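Local coordinates for protein putative SnoaL-like polyketide cyclase (Shewanella putrefaciens, PDB 3GZB) that is of unproven function but may act as a SnoaL-like polyketide cyclase or a related lyase of the NTF2 clan, at residues A[119-124]-A[141-146]; A[81-86]-A[99-104]; A[52-57]-A[137-142]. One frame throughout, in Å; residues are numbered along the deposited sequence.

In the fold
All three contacts belong to one curved mixed sheet. Along the chain contact 2 (81-86 with 99-104) closes before contact 1 (119-124 with 141-146) opens, and contact 3 (52-57 with 137-142) pairs a strand from early in the chain with the one that ends contact 1. The centres of contacts 1 and 2 lie about 10 Å apart, as do those of 1 and 3, while 2 and 3 are about 16 Å apart. Strand 115-129 sits between 93-103 and 134-142, and Thr124 OG1 joins Tyr100 OH to Asp140 OD1. This polar chain probably lies on the concave side of the sheet, where NTF2-like proteins commonly hold their pocket; contacts 1 and 3 also touch the second subunit.

Contact 1 (A[119-124]-A[141-146]); sequences AIPAVT and LIDYQT
Strands 119-124 and 141-142 run antiparallel: Val123 and Leu141 form a hydrogen-bonded pair, with Leu141 N to Val123 O at 2.8 Å, and Ala122 and Ile142 the non-hydrogen-bonded pair beside it. A further rung, Asp143 N to Pro121 O at 2.9 Å, carries the ladder to where the second strand leaves the sheet. Proline suits this place: its N faces where that strand has already turned away, so the missing N-H costs no ladder bond. On one face Ile142 spreads two branches: CD1 meets Ala122 CB at 3.7 Å, the small alanine letting it come close, and CG2 meets Ile120 CG2 at 3.6 Å. The Pro121 ring packs CD against Thr146 CG2 at 3.6 Å, the side chains crossing at about a right angle. Asp143, CG anti to the backbone N (chi1 -178°), N-caps helix 144-151: OD1 accepts from Thr146 N at 3.2 Å and OD2 from Thr146 OG1 at 2.6 Å, both from above the carboxylate plane. Asp143 OD2 also bonds His86 NE2 of the second subunit, placing the cap in the dimer interface. This hairpin of inner strands, running through an inverse gamma turn at Asp143 into a helix, fits an NTF2-like sheet.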
loop_
_atom_site.group_PDB
_atom_site.type_symbol
_atom_site.label_atom_id
_atom_site.label_comp_id
_atom_site.label_asym_id
_atom_site.label_seq_id
_atom_site.Cartn_x
_atom_site.Cartn_y
_atom_site.Cartn_z
ATOM N N ALA A 119 -0.718 11.406 -13.840
ATOM C CA ALA A 119 0.021 11.043 -12.630
ATOM C C ALA A 119 -0.948 10.313 -11.719
ATOM O O ALA A 119 -1.929 10.907 -11.230
ATOM C CB ALA A 119 0.582 12.339 -11.947
ATOM N N ILE A 120 -0.725 9.018 -11.544
ATOM C CA ILE A 120 -1.730 8.137 -10.958
ATOM C C ILE A 120 -1.294 7.677 -9.557
ATOM O O ILE A 120 -0.300 6.992 -9.408
ATOM C CB ILE A 120 -1.938 6.888 -11.831
ATOM C CG1 ILE A 120 -2.165 7.244 -13.301
ATOM C CG2 ILE A 120 -3.089 6.034 -11.245
ATOM C CD1 ILE A 120 -2.241 6.046 -14.303
ATOM N N PRO A 121 -2.021 8.090 -8.510
ATOM C CA PRO A 121 -1.651 7.591 -7.151
ATOM C C PRO A 121 -1.717 6.066 -7.079
ATOM O O PRO A 121 -2.592 5.455 -7.706
ATOM C CB PRO A 121 -2.683 8.267 -6.231
ATOM C CG PRO A 121 -3.175 9.458 -7.036
ATOM C CD PRO A 121 -3.150 9.020 -8.479
ATOM N N ALA A 122 -0.818 5.472 -6.269
ATOM C CA ALA A 122 -0.715 4.021 -6.127
ATOM C C ALA A 122 0.061 3.595 -4.932
ATOM O O ALA A 122 0.899 4.321 -4.421
ATOM C CB ALA A 122 -0.048 3.439 -7.379
ATOM N N VAL A 123 -0.245 2.378 -4.488
ATOM C CA VAL A 123 0.554 1.608 -3.571
ATOM C C VAL A 123 0.908 0.339 -4.294
ATOM O O VAL A 123 0.037 -0.367 -4.834
ATOM C CB VAL A 123 -0.220 1.304 -2.301
ATOM C CG1 VAL A 123 0.602 0.459 -1.307
ATOM C CG2 VAL A 123 -0.695 2.633 -1.649
ATOM N N THR A 124 2.184 0.013 -4.294
ATOM C CA THR A 124 2.716 -1.247 -4.871
ATOM C C THR A 124 3.505 -1.966 -3.773
ATOM O O THR A 124 4.355 -1.334 -3.112
ATOM C CB THR A 124 3.636 -0.950 -6.061
ATOM O OG1 THR A 124 2.812 -0.390 -7.091
ATOM C CG2 THR A 124 4.364 -2.210 -6.574
ATOM N N LEU A 141 -2.228 -1.491 -6.051
ATOM C CA LEU A 141 -3.461 -0.799 -5.671
ATOM C C LEU A 141 -3.436 0.547 -6.362
ATOM O O LEU A 141 -2.792 1.488 -5.878
ATOM C CB LEU A 141 -3.550 -0.637 -4.141
ATOM C CG LEU A 141 -3.643 -1.891 -3.293
ATOM C CD1 LEU A 141 -3.458 -1.554 -1.806
ATOM C CD2 LEU A 141 -4.951 -2.624 -3.543
ATOM N N ILE A 142 -4.086 0.637 -7.521
ATOM C CA ILE A 142 -3.987 1.802 -8.418
ATOM C C ILE A 142 -5.227 2.651 -8.286
ATOM O O ILE A 142 -6.355 2.122 -8.274
ATOM C CB ILE A 142 -3.881 1.337 -9.854
ATOM C CG1 ILE A 142 -2.714 0.373 -10.064
ATOM C CG2 ILE A 142 -3.754 2.499 -10.859
ATOM C CD1 ILE A 142 -1.351 0.868 -9.695
ATOM N N ASP A 143 -5.046 3.985 -8.214
ATOM C CA ASP A 143 -6.184 4.920 -8.149
ATOM C C ASP A 143 -6.673 5.271 -9.565
ATOM O O ASP A 143 -6.378 6.332 -10.136
ATOM C CB ASP A 143 -5.774 6.198 -7.360
ATOM C CG ASP A 143 -6.882 7.198 -7.183
ATOM O OD1 ASP A 143 -8.017 6.977 -7.630
ATOM O OD2 ASP A 143 -6.541 8.246 -6.600
ATOM N N TYR A 144 -7.465 4.363 -10.134
ATOM C CA TYR A 144 -7.945 4.528 -11.511
ATOM C C TYR A 144 -8.910 5.695 -11.660
ATOM O O TYR A 144 -8.933 6.323 -12.704
ATOM C CB TYR A 144 -8.644 3.251 -11.990
ATOM C CG TYR A 144 -7.697 2.126 -12.266
ATOM C CD1 TYR A 144 -6.804 2.206 -13.291
ATOM C CD2 TYR A 144 -7.667 0.972 -11.472
ATOM C CE1 TYR A 144 -5.915 1.197 -13.558
ATOM C CE2 TYR A 144 -6.751 -0.040 -11.725
ATOM C CZ TYR A 144 -5.925 0.064 -12.757
ATOM O OH TYR A 144 -5.021 -0.950 -13.053
ATOM N N GLN A 145 -9.710 6.014 -10.642
ATOM C CA GLN A 145 -10.611 7.143 -10.773
ATOM C C GLN A 145 -9.850 8.449 -10.945
ATOM O O GLN A 145 -10.267 9.289 -11.770
ATOM C CB GLN A 145 -11.575 7.254 -9.597
ATOM C CG GLN A 145 -12.652 8.350 -9.805
ATOM C CD GLN A 145 -13.541 8.069 -11.019
ATOM O OE1 GLN A 145 -14.203 7.033 -11.076
ATOM N NE2 GLN A 145 -13.513 8.971 -12.031
ATOM N N THR A 146 -8.745 8.617 -10.235
ATOM C CA THR A 146 -7.934 9.815 -10.410
ATOM C C THR A 146 -7.373 9.866 -11.826
ATOM O O THR A 146 -7.328 10.940 -12.468
ATOM C CB THR A 146 -6.861 9.943 -9.338
ATOM O OG1 THR A 146 -7.514 10.217 -8.078
ATOM C CG2 THR A 146 -5.856 11.062 -9.644
#

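Contact 2 (A[81-86]-A[99-104]); sequences DFNIEH and NYHFKG. With EDO (1,2-ethanediol), chain M.
Phe82 lays its ring over one face of the Tyr100 ring in an offset stack, the centroids 4.1 Å apart and the planes only 8° from parallel. The two residues form the non-hydrogen-bonded pair of an antiparallel ladder between strands 81-84 and 93-103 in the curved sheet of the NTF2-like fold. Phe82 CG stands anti to the backbone N (chi1 -173°), whereas Tyr100 CG lies beside its own (chi1 -71°), and Phe82 CD1 comes over the centre of the tyrosine ring. Ile84 CG2 covers the other face of Phe82, toward its rim, and Met30 of helix 21-34 packs on both aromatic residues. A tyrosine suits the inner position: its ring adds to the apolar layer while its OH bonds to Thr124 OG1.

Hydrogen-bonded pairs flank the stack. Asp81 and His101 exchange two backbone bonds, as do Asn83 and Asn99, where Asn83 N reaches Asn99 O at 2.8 Å. The side chains of these four share the face turned away from the stack, and water stitches them together. One water accepts from Asn99 ND2 and donates to Asn83 O and to Glu85 OE2, the last at 2.6 Å. His101 NE2 is held by Asp117 OD1 of the neighbouring strand, which helps fix the imidazole's rotation. A 1,2-ethanediol, probably from the crystallisation liquor, places C1 over one imidazole face, toward the rim, while its O1 accepts from Lys103 N. At the ring's edge, in its plane, a second water lies 2.7 Å from His101 ND1, donates to Asp81 OD2 and accepts from Asn83 ND2.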
loop_
_atom_site.group_PDB
_atom_site.type_symbol
_atom_site.label_atom_id
_atom_site.label_comp_id
_atom_site.label_asym_id
_atom_site.label_seq_id
_atom_site.Cartn_x
_atom_site.Cartn_y
_atom_site.Cartn_z
ATOM N N ASP A 81 7.392 6.636 -15.087
ATOM C CA ASP A 81 8.105 6.791 -13.816
ATOM C C ASP A 81 7.241 6.406 -12.650
ATOM O O ASP A 81 6.010 6.589 -12.690
ATOM C CB ASP A 81 8.604 8.218 -13.621
ATOM C CG ASP A 81 9.621 8.634 -14.662
ATOM O OD1 ASP A 81 10.381 7.787 -15.176
ATOM O OD2 ASP A 81 9.642 9.847 -14.965
ATOM N N PHE A 82 7.865 5.856 -11.622
ATOM C CA PHE A 82 7.218 5.678 -10.353
ATOM C C PHE A 82 7.875 6.679 -9.403
ATOM O O PHE A 82 9.048 6.507 -9.062
ATOM C CB PHE A 82 7.330 4.249 -9.853
ATOM C CG PHE A 82 6.541 3.921 -8.618
ATOM C CD1 PHE A 82 5.318 4.485 -8.316
ATOM C CD2 PHE A 82 6.978 2.913 -7.824
ATOM C CE1 PHE A 82 4.595 4.085 -7.237
ATOM C CE2 PHE A 82 6.231 2.493 -6.724
ATOM C CZ PHE A 82 5.052 3.103 -6.433
ATOM N N ASN A 83 7.146 7.733 -9.076
ATOM C CA ASN A 83 7.653 8.815 -8.241
ATOM C C ASN A 83 7.190 8.508 -6.848
ATOM O O ASN A 83 6.010 8.683 -6.493
ATOM C CB ASN A 83 7.148 10.141 -8.765
ATOM C CG ASN A 83 7.709 10.477 -10.118
ATOM O OD1 ASN A 83 8.893 10.282 -10.358
ATOM N ND2 ASN A 83 6.873 10.964 -11.027
ATOM N N ILE A 84 8.121 8.038 -6.039
ATOM C CA ILE A 84 7.728 7.582 -4.709
ATOM C C ILE A 84 7.752 8.653 -3.645
ATOM O O ILE A 84 8.610 9.579 -3.651
ATOM C CB ILE A 84 8.491 6.407 -4.229
ATOM C CG1 ILE A 84 9.949 6.677 -4.125
ATOM C CG2 ILE A 84 8.154 5.136 -5.137
ATOM C CD1 ILE A 84 10.677 5.569 -3.207
ATOM N N GLU A 85 6.736 8.614 -2.811
ATOM C CA GLU A 85 6.664 9.440 -1.617
ATOM C C GLU A 85 7.261 8.762 -0.395
ATOM O O GLU A 85 7.853 9.430 0.495
ATOM C CB GLU A 85 5.212 9.820 -1.342
ATOM C CG GLU A 85 4.629 10.684 -2.456
ATOM C CD GLU A 85 5.323 12.029 -2.638
ATOM O OE1 GLU A 85 5.825 12.595 -1.631
ATOM O OE2 GLU A 85 5.345 12.521 -3.798
ATOM N N HIS A 86 7.114 7.447 -0.301
ATOM C CA HIS A 86 7.640 6.691 0.807
ATOM C C HIS A 86 7.816 5.229 0.440
ATOM O O HIS A 86 7.025 4.664 -0.308
ATOM C CB HIS A 86 6.714 6.908 2.012
ATOM C CG HIS A 86 7.292 6.449 3.294
ATOM N ND1 HIS A 86 8.573 6.780 3.700
ATOM C CD2 HIS A 86 6.759 5.705 4.289
ATOM C CE1 HIS A 86 8.804 6.231 4.883
ATOM N NE2 HIS A 86 7.726 5.571 5.249
ATOM N N ASN A 99 3.224 7.863 -7.081
ATOM C CA ASN A 99 2.428 8.178 -8.247
ATOM C C ASN A 99 3.148 7.618 -9.465
ATOM O O ASN A 99 4.381 7.804 -9.612
ATOM C CB ASN A 99 2.223 9.697 -8.461
ATOM C CG ASN A 99 1.355 10.325 -7.425
ATOM O OD1 ASN A 99 0.145 10.313 -7.543
ATOM N ND2 ASN A 99 1.973 10.910 -6.399
ATOM N N TYR A 100 2.406 6.957 -10.349
ATOM C CA TYR A 100 2.934 6.550 -11.614
ATOM C C TYR A 100 2.657 7.629 -12.658
ATOM O O TYR A 100 1.490 8.001 -12.882
ATOM C CB TYR A 100 2.347 5.234 -12.103
ATOM C CG TYR A 100 2.782 3.992 -11.336
ATOM C CD1 TYR A 100 4.016 3.393 -11.587
ATOM C CD2 TYR A 100 2.008 3.450 -10.337
ATOM C CE1 TYR A 100 4.397 2.253 -10.932
ATOM C CE2 TYR A 100 2.438 2.299 -9.629
ATOM C CZ TYR A 100 3.626 1.710 -9.955
ATOM O OH TYR A 100 4.000 0.546 -9.306
ATOM N N HIS A 101 3.713 8.146 -13.248
ATOM C CA HIS A 101 3.646 9.221 -14.246
ATOM C C HIS A 101 3.896 8.670 -15.627
ATOM O O HIS A 101 4.997 8.175 -15.912
ATOM C CB HIS A 101 4.684 10.303 -13.881
ATOM C CG HIS A 101 4.667 11.468 -14.803
ATOM N ND1 HIS A 101 5.760 12.286 -14.968
ATOM C CD2 HIS A 101 3.670 12.001 -15.551
ATOM C CE1 HIS A 101 5.450 13.263 -15.814
ATOM N NE2 HIS A 101 4.187 13.120 -16.183
ATOM N N PHE A 102 2.867 8.799 -16.475
ATOM C CA PHE A 102 2.924 8.413 -17.869
ATOM C C PHE A 102 2.793 9.672 -18.738
ATOM O O PHE A 102 1.871 10.484 -18.551
ATOM C CB PHE A 102 1.784 7.479 -18.266
ATOM C CG PHE A 102 1.826 6.114 -17.636
ATOM C CD1 PHE A 102 1.305 5.904 -16.377
ATOM C CD2 PHE A 102 2.319 5.029 -18.349
ATOM C CE1 PHE A 102 1.267 4.630 -15.835
ATOM C CE2 PHE A 102 2.313 3.748 -17.778
ATOM C CZ PHE A 102 1.779 3.565 -16.546
ATOM N N LYS A 103 3.688 9.798 -19.703
ATOM C CA LYS A 103 3.622 10.834 -20.746
ATOM C C LYS A 103 3.945 10.228 -22.099
ATOM O O LYS A 103 4.953 9.507 -22.246
ATOM C CB LYS A 103 4.537 11.988 -20.438
ATOM C CG LYS A 103 4.476 13.134 -21.484
ATOM C CD LYS A 103 5.201 14.361 -20.940
ATOM C CE LYS A 103 4.912 15.623 -21.762
ATOM N NZ LYS A 103 6.092 16.054 -22.568
ATOM N N GLY A 104 3.058 10.422 -23.055
ATOM C CA GLY A 104 3.292 9.905 -24.407
ATOM C C GLY A 104 2.041 9.609 -25.164
ATOM O O GLY A 104 0.965 10.047 -24.792
HETATM C C1 EDO M . 7.063 9.912 -17.853
HETATM O O1 EDO M . 6.535 9.056 -18.905
HETATM C C2 EDO M . 8.446 10.391 -18.199
HETATM O O2 EDO M . 8.152 11.344 -19.235
HETATM O O HOH W 1 8.128 11.770 -13.726
HETATM O O HOH W 2 4.876 11.278 -6.060
#

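Contact 3 (A[52-57]-A[137-142]); sequences FDKTAN and EHVDLI
Asp53 CG stands anti to the backbone N (chi1 -178°), while in the conformer described Thr55 chi1 of 36° sets OG1 between the Asp53 carboxylate and the backbone of Ile142. There Thr55 OG1 accepts from Ile142 N at 2.9 Å, almost straight (172°), and donates to Asp53 OD1 at 2.6 Å on the syn side. Asp53 OD1 also takes Ala56 N from above the carboxylate plane, an Asx motif that turns the chain after strand 50-53. Threonine suits this place because its hydroxyl extends the pairing after the chain leaves the sheet.

Before that turn the strands are parallel, Phe52 beside Val139 and Asp53 beside Asp140. Phe52 N bonds to His138 O at 2.8 Å, Asp140 N to Phe52 O, and Lys54 N to Asp140 O at 3.0 Å. On the Phe52 and Val139 face, one conformer of Lys54 packs CG over the centre of the Phe52 ring and CD on Val139 CG1 at 3.7 Å.

The opposite face is acidic. A water donates to both Asp53 OD2 and Asp140 OD2, Tyr144 OH bonds to Asp53 OD2, and Thr124 OG1 to Asp140 OD1. His138 NE2 donates to Asp140 OD1 at 2.8 Å, in the imidazole plane but from above the carboxylate, its ND1 bonded to Tyr29 OH. A diol, probably from the crystallisation liquor, lies near Asp53; with the His-carboxylate pair this is consistent with a polar pocket of unestablished chemistry.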
loop_
_atom_site.group_PDB
_atom_site.type_symbol
_atom_site.label_atom_id
_atom_site.label_comp_id
_atom_site.label_asym_id
_atom_site.label_seq_id
_atom_site.Cartn_x
_atom_site.Cartn_y
_atom_site.Cartn_z
ATOM N N PHE A 52 -0.736 -9.241 -9.076
ATOM C CA PHE A 52 -2.149 -9.037 -8.708
ATOM C C PHE A 52 -2.450 -7.553 -8.668
ATOM O O PHE A 52 -2.038 -6.853 -7.736
ATOM C CB PHE A 52 -2.411 -9.710 -7.348
ATOM C CG PHE A 52 -3.862 -9.844 -6.959
ATOM C CD1 PHE A 52 -4.893 -9.457 -7.740
ATOM C CD2 PHE A 52 -4.163 -10.453 -5.740
ATOM C CE1 PHE A 52 -6.217 -9.628 -7.341
ATOM C CE2 PHE A 52 -5.475 -10.649 -5.351
ATOM C CZ PHE A 52 -6.497 -10.243 -6.172
ATOM N N ASP A 53 -3.178 -7.044 -9.656
ATOM C CA ASP A 53 -3.769 -5.714 -9.543
ATOM C C ASP A 53 -5.092 -5.913 -8.799
ATOM O O ASP A 53 -6.110 -6.350 -9.363
ATOM C CB ASP A 53 -3.913 -5.049 -10.880
ATOM C CG ASP A 53 -4.491 -3.607 -10.764
ATOM O OD1 ASP A 53 -5.280 -3.347 -9.832
ATOM O OD2 ASP A 53 -4.156 -2.822 -11.655
ATOM N N LYS A 54 -5.042 -5.649 -7.499
ATOM C CA LYS A 54 -6.205 -5.908 -6.654
ATOM C C LYS A 54 -7.312 -4.930 -6.942
ATOM O O LYS A 54 -8.490 -5.291 -6.850
ATOM C CB LYS A 54 -5.881 -5.914 -5.167
ATOM C CG LYS A 54 -5.198 -7.129 -4.735
ATOM C CD LYS A 54 -5.026 -7.109 -3.253
ATOM C CE LYS A 54 -6.306 -7.376 -2.482
ATOM N NZ LYS A 54 -6.109 -7.231 -0.998
ATOM N N THR A 55 -6.974 -3.697 -7.296
ATOM C CA THR A 55 -7.981 -2.707 -7.678
ATOM C C THR A 55 -8.766 -3.198 -8.863
ATOM O O THR A 55 -10.006 -3.205 -8.747
ATOM C CB THR A 55 -7.340 -1.310 -7.768
ATOM O OG1 THR A 55 -5.996 -1.399 -8.272
ATOM C CG2 THR A 55 -7.310 -0.668 -6.403
ATOM N N ALA A 56 -8.069 -3.729 -9.896
ATOM C CA ALA A 56 -8.707 -4.207 -11.142
ATOM C C ALA A 56 -9.255 -5.620 -10.984
ATOM O O ALA A 56 -9.954 -6.108 -11.906
ATOM C CB ALA A 56 -7.721 -4.150 -12.269
ATOM N N ASN A 57 -8.940 -6.270 -9.889
ATOM C CA ASN A 57 -9.275 -7.648 -9.645
ATOM C C ASN A 57 -8.798 -8.567 -10.767
ATOM O O ASN A 57 -9.571 -9.363 -11.337
ATOM C CB ASN A 57 -10.752 -7.869 -9.364
ATOM C CG ASN A 57 -10.983 -9.163 -8.619
ATOM O OD1 ASN A 57 -10.235 -9.557 -7.711
ATOM N ND2 ASN A 57 -12.035 -9.859 -9.029
ATOM N N GLU A 137 5.372 -12.167 -5.226
ATOM C CA GLU A 137 4.062 -11.520 -5.380
ATOM C C GLU A 137 4.234 -10.035 -5.517
ATOM O O GLU A 137 4.842 -9.380 -4.669
ATOM C CB GLU A 137 3.126 -11.805 -4.203
ATOM C CG GLU A 137 1.678 -11.377 -4.452
ATOM C CD GLU A 137 0.668 -11.766 -3.353
ATOM O OE1 GLU A 137 1.046 -12.067 -2.176
ATOM O OE2 GLU A 137 -0.547 -11.739 -3.691
ATOM N N HIS A 138 3.668 -9.504 -6.596
ATOM C CA HIS A 138 3.575 -8.071 -6.874
ATOM C C HIS A 138 2.113 -7.703 -6.746
ATOM O O HIS A 138 1.269 -8.270 -7.462
ATOM C CB HIS A 138 4.117 -7.822 -8.272
ATOM C CG HIS A 138 4.017 -6.407 -8.759
ATOM N ND1 HIS A 138 4.876 -5.909 -9.703
ATOM C CD2 HIS A 138 3.169 -5.391 -8.449
ATOM C CE1 HIS A 138 4.558 -4.653 -9.971
ATOM N NE2 HIS A 138 3.523 -4.297 -9.218
ATOM N N VAL A 139 1.783 -6.834 -5.775
ATOM C CA VAL A 139 0.394 -6.362 -5.606
ATOM C C VAL A 139 0.311 -4.881 -5.920
ATOM O O VAL A 139 1.079 -4.092 -5.301
ATOM C CB VAL A 139 -0.132 -6.590 -4.202
ATOM C CG1 VAL A 139 -1.578 -6.078 -4.089
ATOM C CG2 VAL A 139 -0.063 -8.086 -3.819
ATOM N N ASP A 140 -0.572 -4.491 -6.844
ATOM C CA ASP A 140 -0.841 -3.118 -7.153
ATOM C C ASP A 140 -2.204 -2.675 -6.648
ATOM O O ASP A 140 -3.189 -3.401 -6.790
ATOM C CB ASP A 140 -0.803 -2.842 -8.646
ATOM C CG ASP A 140 0.587 -2.559 -9.187
ATOM O OD1 ASP A 140 1.584 -2.418 -8.426
ATOM O OD2 ASP A 140 0.671 -2.482 -10.467
ATOM N N LEU A 141 -2.228 -1.491 -6.051
ATOM C CA LEU A 141 -3.461 -0.799 -5.671
ATOM C C LEU A 141 -3.436 0.547 -6.362
ATOM O O LEU A 141 -2.792 1.488 -5.878
ATOM C CB LEU A 141 -3.550 -0.637 -4.141
ATOM C CG LEU A 141 -3.643 -1.891 -3.293
ATOM C CD1 LEU A 141 -3.458 -1.554 -1.806
ATOM C CD2 LEU A 141 -4.951 -2.624 -3.543
ATOM N N ILE A 142 -4.086 0.637 -7.521
ATOM C CA ILE A 142 -3.987 1.802 -8.418
ATOM C C ILE A 142 -5.227 2.651 -8.286
ATOM O O ILE A 142 -6.355 2.122 -8.274
ATOM C CB ILE A 142 -3.881 1.337 -9.854
ATOM C CG1 ILE A 142 -2.714 0.373 -10.064
ATOM C CG2 ILE A 142 -3.754 2.499 -10.859
ATOM C CD1 ILE A 142 -1.351 0.868 -9.695
HETATM O O HOH W 3 -1.534 -2.465 -12.208
#